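Local coordinates for ABC transporter substrate binding protein (Ribose) (Agrobacterium vitis S4, PDB 4WT7) that probably serves an ABC transporter as its periplasmic sugar-binding protein, and holds the sugar alcohol D-allitol in the cleft between two lobes, at residues V58-G63 with A282-A287; P104-A109 with V121-S126; D133-G138 with Y171-N176; V155-G160 with V184-P189; P214-I219 with R242-T247. One frame throughout, in Å; residues are numbered along the deposited sequence.

Interaction 1 of 5, residues V58-G63 with A282-A287; sequences VKRLGG and AIQNVA
Val58 turns CG2 away from its own carbonyl carbon (CG1 chi1 165°) and Ile283 swings CG2 anti to its backbone N, and the two methyls meet at 3.5 Å, the side chains crossing nearly at right angles. This is helix-against-helix packing on one face of the parallel sheet of a periplasmic binding protein lobe: helix 45-60 ends here in a Schellman motif, and helix 275-290 runs beside it. Gly62, with positive phi, leaves the helix while Gly62 N bonds back to Lys59 O and Gly63 N to Val58 O. Just before that turn, Leu61 points at the other helix, and its CD1 rests against Ile283 CG2 at 4.1 Å and Ala287 CB at 4.4 Å. Beneath, Val58 lies on Ile35 and Ile37 of strand 34-39, and Ile283 on Val93 of strand 91-95. Arg60 and Gln284 set guanidinium and amide planes 25° apart, with Gln284 NE2 at the guanidinium edge. Both are donors, and both reach Glu57 OE2, Arg60 as a salt bridge and Gln284 as a hydrogen bond. One water also accepts from the pair, 3.2 Å from Arg60 NH2 and 3.3 Å from Gln284 NE2.

Interaction 2 of 5, residues P104-A109 with V121-S126; sequences PWLKRA and VGSSHS
Lys107 and His125 make a CH-pi contact: Lys107 CB sits over the centre of the imidazole, 3.6 Å from the centroid of the His125 ring and 9° off its normal. Lys107 CG and CD carry on above the CE1 and NE2 side of the same ring, because CG leaves anti to the backbone N (chi1 179°) and the chain stays extended until its last bond. There NZ turns off to a salt bridge with Asp111, so the histidine receives the aliphatic part of the lysine.

The packing contacts belong to Leu106, which points at the loop. Leu106 CD1 lies 4.3 Å from Val121 CG1 and has Ser123 OG as a van der Waals neighbour at 3.7 Å, while Leu106 CB is 4.1 Å from His125 CB.

Hydrogen bonds keep the loop in shape. Ser123 OG accepts from His125 N at 2.9 Å, an ST turn, and is also hydrogen-bonded to Asp103 of the helix. Ser126 N closes a type I turn onto Ser123 O. His125 O takes a further bond from Arg110.

Helix 99-111, strand 116-119 and this loop, which follows directly on Asp120 of the allitol pocket, are consecutive pieces of the lobe's beta-alpha fold.

Interaction 3 of 5, residues D133-G138 with Y171-N176; sequences DNWGIG and YDQLVN
Gln173 lies across the first turn of helix 134-148, its amide plane turned 75° from the indole of Trp135. Trp135 presents an edge: its CD1 is 4.0 Å from Gln173 CD, near the ring plane. With CG anti to its carbonyl carbon, Gln173 has a bend at chi2 that brings NE2 to the Trp135 carbonyl. NE2 donates to Trp135 O at 3.3 Å, with an angle of 151° at the hydrogen, coming in tilted from the carbonyl plane. At the foot of the same side chain, Gln173 CB rests on Gly138, 3.5 Å from Gly138 C. Gly138, with no side chain, lets the backbones approach to 5.1 Å between the CA atoms of Gly138 and Gln173. The axes of the short helical segments pass at 8.4 Å, their directions 48° apart.

Asp133 caps the first helix, its OD1 taking Gly136 N from above the carboxylate plane. Close by, Asn134 bonds through OD1 to Arg170, which lines the allitol pocket, so this helix start stands just behind the binding site.

The chemistry is thus lopsided: one longish hydrogen bond reaches a first-turn carbonyl, while close glycine packing brings the helices together. That hydrogen bond would limit the rotation of the glutamine amide, and the indole edge merely lies beside it.

Interaction 4 of 5, residues V155-G160 with V184-P189; sequences VVVFNG and VKIIQP
Val155 carries the backbone pairing, using both its N-H and its C=O. Its N donates to Lys185 O at 2.8 Å, almost straight in line with that carbonyl, and its O accepts from Ile187 N, also at 2.8 Å but with a straighter N-H (173°). Bonds to the residues just before and just after Ile186 are the mark of a parallel bridge, here Val155 with Ile186. Ile186 CA adds a CA-H...O contact to Val155 O at 3.4 Å.

Beyond this pair the strands diverge, their short segments being 40° apart, and water takes over: one molecule accepts from Val157 N at 3.0 Å and donates to Ile187 O at 2.7 Å.

The apolar contacts fall on both faces. On the face of Val155, Val157 and Ile186, the methyls Val157 CG2 and Ile186 CG2 press together at 3.5 Å, tighter than usual, and Val155 CG2 meets Val184 CG1 at 3.9 Å. On the other face Val156 CG2 touches Ile187 CD1, also at 3.9 Å; Ile187 reaches it with CG1 anti to its carbonyl carbon (chi1 -67°).

Strand 184-186 is outermost in its sheet, and helix 165-178 links it to strand 153-158 as a beta-alpha-beta crossover. That helix covers the first face, with Ile178 on Val184 and Ile186, while Val156 faces Ile209 of helix 198-212; strand 221-224 lies along the remaining edge of strand 153-158.

Interaction 5 of 5, residues P214-I219 with R242-T247; sequences PEKGSI and RTEIKT
Arg242 meets Pro214 and Glu215 at the turn that leads into strand 221-224, in the beta-alpha-beta part of a periplasmic binding protein lobe where strands 221-224 and 246-249 are neighbours. From CB the chain sets CG anti to the carbonyl carbon and bends again at chi2 and chi3, which carries the guanidinium across to Pro214 and Glu215. NE, first of the polar atoms, makes a salt bridge to Glu244 OE2 at 2.7 Å, in the guanidinium plane and on the syn lone pair of that oxygen. Pro214 O lies over one face of the guanidinium, toward its rim. At the tip NH1 is 3.7 Å from Pro214 CA, while NH2 bonds to Tyr213 O and lies 3.6 Å from Glu215 O. That carbonyl oxygen already takes Ser218 N, closing a type II turn with Gly217 at positive phi, and Ser218 OG. Glu244 offers its carboxylate to the aliphatic chain of Lys216, with CE 3.7 Å from OE1; Lys216 NZ stays 4.7 Å from Glu244 OE1, where opposite charges may still attract. Deeper in, Ile219 CB packs on Ile245 CD1 at 4.0 Å. Ile219 O is buried without a polar partner, and Ile245 CG1 lies 3.6 Å from it.

From the N terminus, 58-63 opens the longest loop, which closes only at 282-287, so interactions 2 to 5 all nest inside interaction 1. Interaction 2 closes a short loop next, in the same lobe. The chain then enters the second lobe, where interactions 3 and 4 cross: 133-138, 155-160, 171-176 and 184-189 alternate. They also touch, Leu174 CD2 packing on Val157 CG2 at 3.8 Å as helix 165-178 settles on the sheet. Interaction 5 follows in series and meets interaction 4 where Ile187 and Val156 pack on Ile219. After it the chain returns to the first lobe and interaction 1, whose centre is about 47 Å from that of interaction 5.

Interaction 1 of 5, residues V58-G63 with A282-A287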
# COMPACT_ATOMS: atom_id res chain seq x y z
N VAL A 58 2.87 20.91 0.84
CA VAL A 58 2.09 21.95 1.47
C VAL A 58 3.00 23.15 1.68
O VAL A 58 2.61 24.29 1.42
CB VAL A 58 1.48 21.52 2.83
CG1 VAL A 58 0.99 22.73 3.60
CG2 VAL A 58 0.35 20.56 2.62
N LYS A 59 4.21 22.89 2.15
CA LYS A 59 5.20 23.96 2.30
C LYS A 59 5.50 24.66 0.97
O LYS A 59 5.58 25.89 0.91
CB LYS A 59 6.51 23.46 2.91
CG LYS A 59 6.45 23.07 4.37
CD LYS A 59 7.75 22.33 4.82
CE LYS A 59 7.67 21.81 6.26
NZ LYS A 59 8.96 21.18 6.75
N ARG A 60 5.63 23.89 -0.10
CA ARG A 60 6.04 24.48 -1.38
C ARG A 60 4.94 25.40 -1.90
O ARG A 60 5.21 26.42 -2.56
CB ARG A 60 6.37 23.41 -2.41
CG ARG A 60 7.02 23.99 -3.68
CD ARG A 60 7.13 22.96 -4.79
NE ARG A 60 5.82 22.57 -5.24
CZ ARG A 60 5.10 23.20 -6.15
NH1 ARG A 60 5.54 24.30 -6.73
NH2 ARG A 60 3.89 22.74 -6.45
N LEU A 61 3.69 25.07 -1.59
CA LEU A 61 2.58 25.91 -2.00
C LEU A 61 2.31 27.05 -1.03
O LEU A 61 1.33 27.77 -1.18
CB LEU A 61 1.31 25.09 -2.18
CG LEU A 61 1.44 24.07 -3.31
CD1 LEU A 61 0.32 23.05 -3.34
CD2 LEU A 61 1.51 24.77 -4.64
N GLY A 62 3.17 27.19 -0.03
CA GLY A 62 3.06 28.28 0.94
C GLY A 62 2.12 28.09 2.13
O GLY A 62 1.86 29.06 2.88
N GLY A 63 1.61 26.86 2.31
CA GLY A 63 0.68 26.55 3.39
C GLY A 63 1.44 26.09 4.62
O GLY A 63 2.66 25.91 4.57
N ALA A 282 -2.32 14.50 -3.65
CA ALA A 282 -3.31 14.78 -2.60
C ALA A 282 -3.30 16.29 -2.30
O ALA A 282 -4.34 16.93 -2.29
CB ALA A 282 -3.03 13.98 -1.34
N ILE A 283 -2.11 16.86 -2.07
CA ILE A 283 -1.99 18.27 -1.74
C ILE A 283 -2.36 19.19 -2.92
O ILE A 283 -2.99 20.25 -2.74
CB ILE A 283 -0.60 18.62 -1.21
CG1 ILE A 283 -0.23 17.70 -0.05
CG2 ILE A 283 -0.59 20.02 -0.71
CD1 ILE A 283 -1.35 17.57 1.01
N GLN A 284 -1.96 18.80 -4.13
CA GLN A 284 -2.42 19.50 -5.32
C GLN A 284 -3.95 19.55 -5.27
O GLN A 284 -4.55 20.60 -5.51
CB GLN A 284 -1.96 18.82 -6.62
CG GLN A 284 -0.48 19.10 -7.02
CD GLN A 284 -0.26 20.53 -7.58
OE1 GLN A 284 -0.86 20.92 -8.59
NE2 GLN A 284 0.60 21.30 -6.91
N ASN A 285 -4.58 18.41 -4.94
CA ASN A 285 -6.03 18.35 -4.96
C ASN A 285 -6.66 19.16 -3.83
O ASN A 285 -7.74 19.72 -3.99
CB ASN A 285 -6.53 16.89 -5.01
CG ASN A 285 -6.36 16.28 -6.39
OD1 ASN A 285 -5.94 16.95 -7.33
ND2 ASN A 285 -6.67 15.00 -6.51
N VAL A 286 -5.98 19.26 -2.69
CA VAL A 286 -6.45 20.15 -1.65
C VAL A 286 -6.49 21.61 -2.13
O VAL A 286 -7.49 22.31 -1.94
CB VAL A 286 -5.60 20.07 -0.39
CG1 VAL A 286 -5.96 21.21 0.55
CG2 VAL A 286 -5.76 18.69 0.29
N ALA A 287 -5.40 22.08 -2.72
CA ALA A 287 -5.35 23.43 -3.28
C ALA A 287 -6.47 23.64 -4.30
O ALA A 287 -7.26 24.57 -4.17
CB ALA A 287 -3.99 23.68 -3.91
O HOH W 1 1.58 24.12 -8.20

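Interaction 2 of 5, residues P104-A109 with V121-S126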
# COMPACT_ATOMS: atom_id res chain seq x y z
N PRO A 104 -15.19 6.93 11.45
CA PRO A 104 -15.99 7.83 12.29
C PRO A 104 -15.37 9.21 12.46
O PRO A 104 -16.07 10.24 12.65
CB PRO A 104 -16.03 7.10 13.64
CG PRO A 104 -16.01 5.61 13.23
CD PRO A 104 -15.05 5.58 12.03
N TRP A 105 -14.05 9.26 12.36
CA TRP A 105 -13.37 10.52 12.61
C TRP A 105 -13.30 11.35 11.36
O TRP A 105 -13.38 12.57 11.43
CB TRP A 105 -12.01 10.25 13.26
CG TRP A 105 -12.30 9.52 14.48
CD1 TRP A 105 -12.05 8.20 14.74
CD2 TRP A 105 -13.03 10.02 15.60
NE1 TRP A 105 -12.54 7.87 16.00
CE2 TRP A 105 -13.16 8.97 16.53
CE3 TRP A 105 -13.59 11.26 15.90
CZ2 TRP A 105 -13.80 9.14 17.76
CZ3 TRP A 105 -14.24 11.42 17.11
CH2 TRP A 105 -14.35 10.35 18.03
N LEU A 106 -13.16 10.70 10.23
CA LEU A 106 -13.25 11.42 8.97
C LEU A 106 -14.68 12.02 8.87
O LEU A 106 -14.86 13.15 8.40
CB LEU A 106 -13.01 10.47 7.82
CG LEU A 106 -11.67 9.71 7.78
CD1 LEU A 106 -11.57 8.92 6.49
CD2 LEU A 106 -10.51 10.61 7.97
N LYS A 107 -15.68 11.26 9.30
CA LYS A 107 -17.06 11.79 9.26
C LYS A 107 -17.20 13.02 10.19
O LYS A 107 -17.73 14.06 9.78
CB LYS A 107 -18.09 10.70 9.66
CG LYS A 107 -19.56 11.21 9.67
CD LYS A 107 -20.54 10.09 10.11
CE LYS A 107 -22.00 10.44 9.73
NZ LYS A 107 -22.38 11.76 10.35
N ARG A 108 -16.69 12.90 11.40
CA ARG A 108 -16.73 13.97 12.37
C ARG A 108 -16.07 15.22 11.80
O ARG A 108 -16.56 16.31 11.97
CB ARG A 108 -16.02 13.49 13.66
CG ARG A 108 -15.93 14.51 14.75
CD ARG A 108 -17.31 14.88 15.32
NE ARG A 108 -17.92 13.79 16.10
CZ ARG A 108 -17.67 13.55 17.39
NH1 ARG A 108 -16.82 14.32 18.07
NH2 ARG A 108 -18.28 12.56 18.00
N ALA A 109 -14.97 15.05 11.09
CA ALA A 109 -14.25 16.20 10.53
C ALA A 109 -15.16 16.93 9.50
O ALA A 109 -15.37 18.15 9.56
CB ALA A 109 -12.97 15.72 9.88
N VAL A 121 -7.51 5.49 1.10
CA VAL A 121 -8.65 5.25 1.99
C VAL A 121 -9.94 5.53 1.22
O VAL A 121 -10.23 6.69 0.91
CB VAL A 121 -8.65 6.14 3.25
CG1 VAL A 121 -9.86 5.76 4.14
CG2 VAL A 121 -7.33 6.06 4.07
N GLY A 122 -10.73 4.49 0.94
CA GLY A 122 -11.94 4.64 0.15
C GLY A 122 -13.12 4.95 1.05
O GLY A 122 -14.02 4.15 1.26
N SER A 123 -13.08 6.13 1.63
CA SER A 123 -14.12 6.56 2.52
C SER A 123 -15.20 7.35 1.81
O SER A 123 -14.90 8.16 0.95
CB SER A 123 -13.51 7.45 3.58
OG SER A 123 -14.51 8.01 4.41
N SER A 124 -16.45 7.11 2.18
CA SER A 124 -17.57 7.95 1.80
C SER A 124 -17.43 9.39 2.24
O SER A 124 -18.10 10.29 1.71
CB SER A 124 -18.84 7.42 2.47
OG SER A 124 -19.35 6.37 1.70
N HIS A 125 -16.59 9.60 3.26
CA HIS A 125 -16.45 10.90 3.90
C HIS A 125 -15.28 11.66 3.32
O HIS A 125 -15.05 12.84 3.64
CB HIS A 125 -16.30 10.74 5.41
CG HIS A 125 -17.40 9.91 6.00
ND1 HIS A 125 -18.73 10.22 5.82
CD2 HIS A 125 -17.38 8.74 6.68
CE1 HIS A 125 -19.48 9.29 6.38
NE2 HIS A 125 -18.68 8.39 6.92
N SER A 126 -14.54 11.00 2.43
CA SER A 126 -13.48 11.67 1.76
C SER A 126 -14.01 12.31 0.49
O SER A 126 -14.81 11.69 -0.18
CB SER A 126 -12.39 10.67 1.39
OG SER A 126 -11.33 11.32 0.72

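Interaction 3 of 5, residues D133-G138 with Y171-N176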
# COMPACT_ATOMS: atom_id res chain seq x y z
N ASP A 133 -4.74 2.61 -9.12
CA ASP A 133 -5.88 1.83 -9.55
C ASP A 133 -5.59 0.39 -9.12
O ASP A 133 -4.95 -0.37 -9.85
CB ASP A 133 -6.04 1.90 -11.06
CG ASP A 133 -7.03 0.90 -11.61
OD1 ASP A 133 -7.48 -0.02 -10.89
OD2 ASP A 133 -7.39 1.06 -12.81
N ASN A 134 -6.05 0.06 -7.92
CA ASN A 134 -5.74 -1.22 -7.32
C ASN A 134 -6.44 -2.43 -7.93
O ASN A 134 -6.01 -3.55 -7.76
CB ASN A 134 -5.96 -1.14 -5.82
CG ASN A 134 -4.89 -0.32 -5.18
OD1 ASN A 134 -3.73 -0.71 -5.20
ND2 ASN A 134 -5.24 0.86 -4.70
N TRP A 135 -7.47 -2.19 -8.72
CA TRP A 135 -8.03 -3.28 -9.49
C TRP A 135 -7.03 -3.74 -10.55
O TRP A 135 -6.78 -4.94 -10.71
CB TRP A 135 -9.34 -2.82 -10.09
CG TRP A 135 -10.38 -2.55 -9.03
CD1 TRP A 135 -11.19 -3.48 -8.46
CD2 TRP A 135 -10.70 -1.30 -8.40
NE1 TRP A 135 -12.00 -2.90 -7.55
CE2 TRP A 135 -11.73 -1.55 -7.49
CE3 TRP A 135 -10.25 0.02 -8.56
CZ2 TRP A 135 -12.30 -0.55 -6.68
CZ3 TRP A 135 -10.82 1.03 -7.76
CH2 TRP A 135 -11.83 0.73 -6.83
N GLY A 136 -6.42 -2.76 -11.22
CA GLY A 136 -5.37 -3.01 -12.22
C GLY A 136 -4.18 -3.69 -11.56
O GLY A 136 -3.74 -4.72 -12.03
N ILE A 137 -3.68 -3.11 -10.46
CA ILE A 137 -2.57 -3.69 -9.73
C ILE A 137 -2.84 -5.15 -9.36
O ILE A 137 -2.03 -6.05 -9.63
CB ILE A 137 -2.29 -2.91 -8.45
CG1 ILE A 137 -1.50 -1.64 -8.80
CG2 ILE A 137 -1.47 -3.75 -7.46
CD1 ILE A 137 -1.15 -0.80 -7.60
N GLY A 138 -3.98 -5.38 -8.72
CA GLY A 138 -4.22 -6.69 -8.15
C GLY A 138 -4.41 -7.70 -9.24
O GLY A 138 -3.91 -8.82 -9.12
N TYR A 171 -6.37 -8.08 -2.72
CA TYR A 171 -6.72 -9.44 -2.36
C TYR A 171 -7.91 -9.92 -3.17
O TYR A 171 -7.88 -11.01 -3.77
CB TYR A 171 -6.98 -9.56 -0.86
CG TYR A 171 -7.47 -10.93 -0.49
CD1 TYR A 171 -6.59 -12.02 -0.45
CD2 TYR A 171 -8.80 -11.17 -0.24
CE1 TYR A 171 -7.05 -13.28 -0.11
CE2 TYR A 171 -9.26 -12.44 0.10
CZ TYR A 171 -8.37 -13.49 0.17
OH TYR A 171 -8.85 -14.75 0.49
N ASP A 172 -8.96 -9.10 -3.23
CA ASP A 172 -10.14 -9.43 -4.02
C ASP A 172 -9.79 -9.80 -5.47
O ASP A 172 -10.36 -10.71 -6.08
CB ASP A 172 -11.15 -8.27 -4.01
CG ASP A 172 -11.87 -8.16 -2.70
OD1 ASP A 172 -11.73 -9.07 -1.85
OD2 ASP A 172 -12.58 -7.16 -2.48
N GLN A 173 -8.83 -9.08 -6.03
CA GLN A 173 -8.45 -9.35 -7.40
C GLN A 173 -7.70 -10.66 -7.55
O GLN A 173 -7.86 -11.36 -8.55
CB GLN A 173 -7.65 -8.19 -7.96
CG GLN A 173 -8.50 -6.93 -8.09
CD GLN A 173 -9.67 -7.13 -9.06
OE1 GLN A 173 -10.78 -7.52 -8.68
NE2 GLN A 173 -9.39 -6.91 -10.33
N LEU A 174 -6.89 -11.01 -6.55
CA LEU A 174 -6.21 -12.29 -6.55
C LEU A 174 -7.28 -13.36 -6.52
O LEU A 174 -7.27 -14.32 -7.31
CB LEU A 174 -5.34 -12.41 -5.32
CG LEU A 174 -4.73 -13.80 -5.12
CD1 LEU A 174 -3.64 -14.04 -6.16
CD2 LEU A 174 -4.21 -13.91 -3.71
N VAL A 175 -8.22 -13.21 -5.60
CA VAL A 175 -9.25 -14.23 -5.46
C VAL A 175 -9.94 -14.36 -6.82
O VAL A 175 -10.19 -15.46 -7.33
CB VAL A 175 -10.28 -13.87 -4.39
CG1 VAL A 175 -11.47 -14.75 -4.54
CG2 VAL A 175 -9.66 -13.99 -3.01
N ASN A 176 -10.21 -13.23 -7.43
CA ASN A 176 -11.03 -13.26 -8.61
C ASN A 176 -10.33 -13.75 -9.84
O ASN A 176 -10.96 -14.28 -10.76
CB ASN A 176 -11.61 -11.91 -8.91
CG ASN A 176 -12.73 -12.02 -9.86
OD1 ASN A 176 -13.77 -12.59 -9.53
ND2 ASN A 176 -12.51 -11.54 -11.08

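Interaction 4 of 5, residues V155-G160 with V184-P189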
# COMPACT_ATOMS: atom_id res chain seq x y z
N VAL A 155 -0.60 -21.61 -3.16
CA VAL A 155 -0.16 -20.25 -2.89
C VAL A 155 -0.38 -19.90 -1.44
O VAL A 155 -1.49 -20.04 -0.91
CB VAL A 155 -0.93 -19.24 -3.77
CG1 VAL A 155 -0.41 -17.84 -3.57
CG2 VAL A 155 -0.82 -19.63 -5.23
N VAL A 156 0.69 -19.47 -0.78
CA VAL A 156 0.59 -18.97 0.56
C VAL A 156 0.27 -17.49 0.44
O VAL A 156 0.89 -16.75 -0.36
CB VAL A 156 1.92 -19.15 1.34
CG1 VAL A 156 1.82 -18.52 2.72
CG2 VAL A 156 2.31 -20.63 1.45
N VAL A 157 -0.70 -17.04 1.21
CA VAL A 157 -1.22 -15.70 1.04
C VAL A 157 -1.09 -14.98 2.37
O VAL A 157 -1.51 -15.55 3.39
CB VAL A 157 -2.72 -15.73 0.64
CG1 VAL A 157 -3.37 -14.46 1.05
CG2 VAL A 157 -2.91 -16.00 -0.85
N PHE A 158 -0.51 -13.78 2.37
CA PHE A 158 -0.52 -12.88 3.54
C PHE A 158 -1.67 -11.90 3.31
O PHE A 158 -1.66 -11.14 2.33
CB PHE A 158 0.77 -12.06 3.64
CG PHE A 158 1.96 -12.80 4.27
CD1 PHE A 158 2.12 -12.86 5.66
CD2 PHE A 158 2.95 -13.37 3.47
CE1 PHE A 158 3.22 -13.51 6.23
CE2 PHE A 158 4.04 -14.02 4.04
CZ PHE A 158 4.19 -14.08 5.42
N ASN A 159 -2.65 -11.90 4.22
CA ASN A 159 -3.84 -11.08 4.04
C ASN A 159 -4.22 -10.49 5.39
O ASN A 159 -5.30 -10.78 5.92
CB ASN A 159 -4.96 -11.93 3.43
CG ASN A 159 -6.25 -11.14 3.16
OD1 ASN A 159 -6.24 -9.92 2.92
ND2 ASN A 159 -7.37 -11.84 3.21
N GLY A 160 -3.31 -9.70 5.97
CA GLY A 160 -3.49 -9.17 7.31
C GLY A 160 -3.96 -7.72 7.35
O GLY A 160 -4.10 -7.12 8.41
N VAL A 184 -5.17 -23.51 -9.19
CA VAL A 184 -4.48 -22.60 -8.27
C VAL A 184 -5.27 -22.47 -6.98
O VAL A 184 -6.47 -22.13 -6.99
CB VAL A 184 -4.30 -21.20 -8.88
CG1 VAL A 184 -3.43 -20.36 -7.99
CG2 VAL A 184 -3.67 -21.30 -10.28
N LYS A 185 -4.62 -22.73 -5.86
CA LYS A 185 -5.31 -22.76 -4.58
C LYS A 185 -4.54 -21.95 -3.58
O LYS A 185 -3.30 -21.99 -3.53
CB LYS A 185 -5.37 -24.19 -4.01
CG LYS A 185 -5.61 -25.28 -5.02
CD LYS A 185 -6.95 -25.09 -5.73
CE LYS A 185 -7.80 -26.37 -5.67
NZ LYS A 185 -7.11 -27.54 -6.30
N ILE A 186 -5.29 -21.26 -2.74
CA ILE A 186 -4.73 -20.55 -1.62
C ILE A 186 -4.71 -21.52 -0.45
O ILE A 186 -5.73 -22.15 -0.09
CB ILE A 186 -5.58 -19.30 -1.27
CG1 ILE A 186 -5.62 -18.33 -2.45
CG2 ILE A 186 -5.03 -18.60 -0.02
CD1 ILE A 186 -6.50 -17.10 -2.19
N ILE A 187 -3.53 -21.67 0.13
CA ILE A 187 -3.33 -22.58 1.23
C ILE A 187 -4.06 -22.09 2.47
O ILE A 187 -4.03 -20.91 2.80
CB ILE A 187 -1.88 -22.72 1.56
CG1 ILE A 187 -1.17 -23.42 0.39
CG2 ILE A 187 -1.70 -23.50 2.84
CD1 ILE A 187 0.23 -23.81 0.71
N GLN A 188 -4.69 -23.02 3.16
CA GLN A 188 -5.58 -22.65 4.25
C GLN A 188 -4.89 -22.67 5.60
O GLN A 188 -4.06 -23.56 5.90
CB GLN A 188 -6.88 -23.45 4.24
CG GLN A 188 -7.77 -23.01 3.09
CD GLN A 188 -8.00 -21.51 3.09
OE1 GLN A 188 -8.50 -20.93 4.06
NE2 GLN A 188 -7.59 -20.85 2.00
N PRO A 189 -5.39 -21.79 6.46
CA PRO A 189 -5.01 -20.61 7.23
C PRO A 189 -4.22 -19.68 6.30
O PRO A 189 -3.08 -19.96 6.02
CB PRO A 189 -4.16 -21.19 8.38
CG PRO A 189 -4.39 -22.70 8.32
CD PRO A 189 -5.61 -22.87 7.43
O HOH W 2 -2.02 -19.12 2.84

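Interaction 5 of 5, residues P214-I219 with R242-T247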
# COMPACT_ATOMS: atom_id res chain seq x y z
N PRO A 214 7.07 -29.62 3.50
CA PRO A 214 8.47 -29.85 3.15
C PRO A 214 8.71 -30.38 1.72
O PRO A 214 9.82 -30.24 1.20
CB PRO A 214 8.92 -30.91 4.18
CG PRO A 214 7.71 -31.63 4.52
CD PRO A 214 6.61 -30.57 4.53
N GLU A 215 7.69 -30.99 1.12
CA GLU A 215 7.89 -31.58 -0.19
C GLU A 215 8.02 -30.51 -1.28
O GLU A 215 7.20 -29.61 -1.43
CB GLU A 215 6.78 -32.58 -0.51
CG GLU A 215 6.65 -33.71 0.56
CD GLU A 215 7.93 -34.61 0.78
OE1 GLU A 215 8.98 -34.46 0.08
OE2 GLU A 215 7.87 -35.49 1.67
N LYS A 216 9.10 -30.63 -2.05
CA LYS A 216 9.37 -29.68 -3.12
C LYS A 216 8.21 -29.66 -4.13
O LYS A 216 7.77 -30.70 -4.63
CB LYS A 216 10.70 -30.03 -3.77
CG LYS A 216 11.19 -29.00 -4.78
CD LYS A 216 12.54 -29.36 -5.40
CE LYS A 216 13.44 -28.11 -5.48
NZ LYS A 216 14.76 -28.30 -6.17
N GLY A 217 7.68 -28.48 -4.39
CA GLY A 217 6.55 -28.33 -5.29
C GLY A 217 5.19 -28.23 -4.61
O GLY A 217 4.21 -27.91 -5.27
N SER A 218 5.10 -28.47 -3.31
CA SER A 218 3.80 -28.40 -2.64
C SER A 218 3.37 -26.96 -2.30
O SER A 218 2.25 -26.71 -1.84
CB SER A 218 3.80 -29.27 -1.37
OG SER A 218 4.67 -28.74 -0.40
N ILE A 219 4.30 -26.03 -2.48
CA ILE A 219 4.00 -24.59 -2.48
C ILE A 219 4.69 -24.03 -3.72
O ILE A 219 5.81 -24.43 -4.02
CB ILE A 219 4.58 -23.88 -1.24
CG1 ILE A 219 3.97 -24.48 0.03
CG2 ILE A 219 4.36 -22.38 -1.34
CD1 ILE A 219 4.53 -23.95 1.31
N ARG A 242 14.52 -23.28 -0.35
CA ARG A 242 13.26 -23.50 -1.07
C ARG A 242 12.98 -22.38 -2.07
O ARG A 242 11.92 -21.71 -1.99
CB ARG A 242 12.08 -23.58 -0.07
CG ARG A 242 12.18 -24.75 0.92
CD ARG A 242 11.89 -26.10 0.26
NE ARG A 242 10.53 -26.18 -0.26
CZ ARG A 242 9.43 -26.40 0.50
NH1 ARG A 242 9.53 -26.56 1.80
NH2 ARG A 242 8.23 -26.47 -0.06
N THR A 243 13.91 -22.16 -2.99
CA THR A 243 13.82 -21.01 -3.86
C THR A 243 13.14 -21.39 -5.16
O THR A 243 13.06 -20.59 -6.08
CB THR A 243 15.18 -20.31 -4.11
OG1 THR A 243 16.18 -21.26 -4.51
CG2 THR A 243 15.63 -19.58 -2.85
N GLU A 244 12.64 -22.62 -5.24
CA GLU A 244 11.74 -22.97 -6.33
C GLU A 244 10.47 -22.13 -6.15
O GLU A 244 9.78 -21.80 -7.12
CB GLU A 244 11.43 -24.46 -6.34
CG GLU A 244 10.52 -24.94 -5.19
CD GLU A 244 11.26 -25.19 -3.89
OE1 GLU A 244 12.49 -24.98 -3.79
OE2 GLU A 244 10.60 -25.63 -2.95
N ILE A 245 10.19 -21.75 -4.91
CA ILE A 245 8.99 -20.96 -4.58
C ILE A 245 9.15 -19.50 -5.02
O ILE A 245 10.20 -18.90 -4.76
CB ILE A 245 8.71 -21.00 -3.06
CG1 ILE A 245 8.46 -22.44 -2.61
CG2 ILE A 245 7.54 -20.11 -2.70
CD1 ILE A 245 8.42 -22.61 -1.12
N LYS A 246 8.13 -18.92 -5.66
CA LYS A 246 8.19 -17.53 -6.15
C LYS A 246 7.39 -16.58 -5.28
O LYS A 246 6.30 -16.91 -4.80
CB LYS A 246 7.63 -17.45 -7.58
CG LYS A 246 8.48 -18.19 -8.64
CD LYS A 246 7.73 -18.34 -9.98
CE LYS A 246 8.63 -18.94 -11.05
NZ LYS A 246 9.22 -20.20 -10.57
N THR A 247 7.89 -15.36 -5.09
CA THR A 247 7.15 -14.39 -4.27
C THR A 247 6.64 -13.19 -5.06
O THR A 247 7.17 -12.84 -6.11
CB THR A 247 7.97 -13.94 -3.02
OG1 THR A 247 8.96 -12.95 -3.39
CG2 THR A 247 8.67 -15.15 -2.39